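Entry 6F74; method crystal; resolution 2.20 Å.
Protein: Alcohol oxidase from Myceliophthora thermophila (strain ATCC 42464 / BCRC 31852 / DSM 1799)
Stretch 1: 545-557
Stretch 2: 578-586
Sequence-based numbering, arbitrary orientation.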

# COMPACT_ATOMS: atom_id res chain seq x y z
N ASP A 545 -10.23 1.14 -2.62
CA ASP A 545 -11.53 1.25 -1.94
C ASP A 545 -11.99 -0.10 -1.48
O ASP A 545 -12.57 -0.85 -2.25
N GLY A 546 -11.79 -0.39 -0.21
CA GLY A 546 -12.15 -1.69 0.36
C GLY A 546 -13.63 -1.80 0.62
O GLY A 546 -14.08 -2.90 0.93
N SER A 547 -14.40 -0.70 0.52
CA SER A 547 -15.87 -0.75 0.63
C SER A 547 -16.62 -0.79 -0.67
O SER A 547 -17.86 -0.77 -0.64
N ASP A 548 -15.91 -0.86 -1.80
CA ASP A 548 -16.54 -0.88 -3.10
C ASP A 548 -17.26 -2.21 -3.24
O ASP A 548 -16.61 -3.26 -3.18
N PRO A 549 -18.60 -2.20 -3.40
CA PRO A 549 -19.32 -3.43 -3.73
C PRO A 549 -18.72 -4.22 -4.90
O PRO A 549 -18.90 -5.43 -4.98
N GLU A 550 -18.08 -3.51 -5.82
CA GLU A 550 -17.46 -4.17 -6.97
C GLU A 550 -15.96 -4.33 -6.82
O GLU A 550 -15.26 -4.45 -7.84
N TYR A 551 -15.46 -4.35 -5.58
CA TYR A 551 -14.01 -4.43 -5.32
C TYR A 551 -13.33 -5.60 -5.97
O TYR A 551 -12.18 -5.48 -6.30
N ILE A 552 -14.01 -6.73 -6.13
CA ILE A 552 -13.37 -7.93 -6.73
C ILE A 552 -12.86 -7.58 -8.13
O ILE A 552 -11.69 -7.82 -8.50
N ASP A 553 -13.77 -7.01 -8.90
CA ASP A 553 -13.50 -6.52 -10.26
C ASP A 553 -12.39 -5.48 -10.28
O ASP A 553 -11.41 -5.59 -11.04
N ALA A 554 -12.54 -4.48 -9.43
CA ALA A 554 -11.57 -3.38 -9.31
C ALA A 554 -10.17 -3.91 -8.99
O ALA A 554 -9.22 -3.59 -9.68
N PHE A 555 -10.09 -4.74 -7.97
CA PHE A 555 -8.82 -5.15 -7.41
C PHE A 555 -8.09 -6.19 -8.25
O PHE A 555 -6.89 -6.09 -8.46
N TYR A 556 -8.83 -7.18 -8.74
CA TYR A 556 -8.28 -8.38 -9.38
C TYR A 556 -8.59 -8.52 -10.88
O TYR A 556 -7.82 -9.14 -11.63
N GLY A 557 -9.72 -7.94 -11.31
CA GLY A 557 -10.16 -8.06 -12.68
C GLY A 557 -10.40 -9.49 -13.13
O GLY A 557 -10.76 -10.37 -12.34
N CYS A 578 -8.11 -12.64 4.89
CA CYS A 578 -8.05 -11.21 5.10
C CYS A 578 -9.15 -10.52 4.31
O CYS A 578 -9.65 -11.03 3.29
N ARG A 579 -9.55 -9.38 4.86
CA ARG A 579 -10.61 -8.52 4.32
C ARG A 579 -10.31 -8.09 2.87
O ARG A 579 -9.25 -7.57 2.62
N THR A 580 -11.25 -8.31 1.95
CA THR A 580 -11.09 -8.05 0.51
C THR A 580 -10.11 -8.97 -0.22
O THR A 580 -10.01 -8.88 -1.45
N CYS A 581 -9.39 -9.83 0.50
CA CYS A 581 -8.42 -10.73 -0.14
C CYS A 581 -9.19 -11.74 -0.96
O CYS A 581 -10.43 -11.90 -0.82
N VAL A 582 -8.48 -12.39 -1.88
CA VAL A 582 -9.13 -13.32 -2.79
C VAL A 582 -9.80 -14.42 -1.94
O VAL A 582 -9.17 -14.99 -1.02
N GLY A 583 -11.08 -14.68 -2.24
CA GLY A 583 -11.85 -15.68 -1.51
C GLY A 583 -12.57 -15.22 -0.26
O GLY A 583 -13.29 -16.01 0.32
N ALA A 584 -12.39 -13.95 0.12
CA ALA A 584 -12.94 -13.43 1.38
C ALA A 584 -14.46 -13.41 1.42
O ALA A 584 -15.04 -13.43 2.49
N GLU A 585 -15.08 -13.39 0.25
CA GLU A 585 -16.54 -13.45 0.13
C GLU A 585 -17.17 -14.75 0.62
O GLU A 585 -18.40 -14.82 0.76
N ASP A 586 -16.37 -15.80 0.83
CA ASP A 586 -16.90 -17.02 1.41
C ASP A 586 -17.02 -16.96 2.92
O ASP A 586 -17.54 -17.92 3.54

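What brings the aromatic side chains of the first stretch onto the second? Tyr551, Phe555 and Tyr556 all point toward the second stretch. Tyr551 is p (chi1 80°), and Thr580 CG2 lies over one face of its ring; its CE1 comes 3.3 Å from Thr580 O. Phe555, m, meets Thr580 with its edge, CE2 lying 3.8 Å from OG1.

How is Tyr556 held? Its m rotamer carries the hydroxyl to the turn between Cys578 and Cys581, where OH donates a hydrogen bond to Thr580 O (2.7 Å). Val582, t, places CG2 over the ring face, 3.7 Å from its centroid, a CH-pi contact. A water donates to both Tyr556 OH (2.8 Å) and Thr580 OG1 (3.0 Å).

How is the side chain of Thr580 arranged? It is p, and its OG1 donates to Arg579 O (2.5 Å). The disulfide between Cys578 SG and Cys581 SG (2.0 Å) ties the ends of its turn.

What do the longer side chains reach? Arg579 extends through three t angles, bringing NH2 2.9 Å from Gly546 O; a CB on Gly546 would clash with Arg579 NH1. At the other end, Ile552 (m, t) sets CD1 3.9 Å from Glu585 CD.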

# COMPACT_ATOMS: atom_id res chain seq x y z
CB ASP A 545 -12.56 1.83 -2.91
CG ASP A 545 -13.90 2.13 -2.26
OD1 ASP A 545 -14.07 1.90 -1.06
OD2 ASP A 545 -14.80 2.65 -2.96
CB SER A 547 -16.39 0.46 1.38
OG SER A 547 -15.86 0.41 2.69
CB ASP A 548 -15.47 -0.68 -4.18
CG ASP A 548 -16.02 -0.78 -5.60
OD1 ASP A 548 -17.24 -0.66 -5.83
OD2 ASP A 548 -15.18 -0.95 -6.53
CB PRO A 549 -20.71 -2.94 -4.16
CG PRO A 549 -20.89 -1.62 -3.47
CD PRO A 549 -19.50 -1.03 -3.36
CB GLU A 550 -17.77 -3.37 -8.23
CG GLU A 550 -19.25 -3.15 -8.51
CD GLU A 550 -20.02 -4.43 -8.72
OE1 GLU A 550 -19.41 -5.46 -9.14
OE2 GLU A 550 -21.26 -4.41 -8.45
CB TYR A 551 -13.67 -4.44 -3.82
CG TYR A 551 -13.84 -5.79 -3.14
CD1 TYR A 551 -12.82 -6.77 -3.17
CD2 TYR A 551 -15.01 -6.10 -2.48
CE1 TYR A 551 -12.99 -8.02 -2.56
CE2 TYR A 551 -15.19 -7.34 -1.85
CZ TYR A 551 -14.20 -8.29 -1.91
OH TYR A 551 -14.41 -9.52 -1.33
CB ILE A 552 -14.35 -9.15 -6.75
CG1 ILE A 552 -14.46 -9.73 -5.35
CG2 ILE A 552 -13.90 -10.21 -7.77
CD1 ILE A 552 -15.47 -10.86 -5.12
CB ASP A 553 -14.77 -5.88 -10.82
CG ASP A 553 -15.05 -6.27 -12.21
OD1 ASP A 553 -14.26 -5.94 -13.11
OD2 ASP A 553 -16.09 -6.92 -12.40
CB ALA A 554 -12.02 -2.42 -8.24
CB PHE A 555 -9.05 -5.69 -5.97
CG PHE A 555 -9.27 -4.62 -4.91
CD1 PHE A 555 -9.61 -3.29 -5.23
CD2 PHE A 555 -9.15 -4.97 -3.56
CE1 PHE A 555 -9.81 -2.35 -4.21
CE2 PHE A 555 -9.34 -4.03 -2.56
CZ PHE A 555 -9.68 -2.71 -2.89
CB TYR A 556 -8.77 -9.63 -8.62
CG TYR A 556 -8.52 -9.50 -7.14
CD1 TYR A 556 -7.23 -9.46 -6.64
CD2 TYR A 556 -9.57 -9.35 -6.24
CE1 TYR A 556 -7.00 -9.32 -5.26
CE2 TYR A 556 -9.34 -9.21 -4.88
CZ TYR A 556 -8.04 -9.19 -4.40
OH TYR A 556 -7.80 -9.05 -3.05
CB CYS A 578 -6.66 -10.60 4.84
SG CYS A 578 -5.78 -11.28 3.42
CB ARG A 579 -10.67 -7.28 5.23
CG ARG A 579 -11.91 -6.50 5.03
CD ARG A 579 -12.01 -5.30 5.95
NE ARG A 579 -12.99 -4.43 5.28
CZ ARG A 579 -12.69 -3.50 4.36
NH1 ARG A 579 -11.42 -3.21 4.01
NH2 ARG A 579 -13.69 -2.84 3.82
CB THR A 580 -10.66 -6.58 0.13
OG1 THR A 580 -9.27 -6.36 0.42
CG2 THR A 580 -11.53 -5.53 0.80
CB CYS A 581 -7.50 -11.40 0.90
SG CYS A 581 -6.54 -10.20 1.85
CB VAL A 582 -8.11 -13.92 -3.77
CG1 VAL A 582 -8.67 -15.13 -4.49
CG2 VAL A 582 -7.67 -12.84 -4.77
CB ALA A 584 -12.38 -12.03 1.65
CB GLU A 585 -16.97 -13.18 -1.32
CG GLU A 585 -16.60 -14.26 -2.34
CD GLU A 585 -15.23 -14.10 -2.97
OE1 GLU A 585 -14.30 -13.42 -2.40
OE2 GLU A 585 -15.09 -14.68 -4.08
CB ASP A 586 -16.06 -18.23 0.98
CG ASP A 586 -16.30 -18.60 -0.45
OD1 ASP A 586 -17.32 -18.16 -1.02
OD2 ASP A 586 -15.44 -19.29 -1.04
O HOH W 1 -6.88 -7.40 -0.97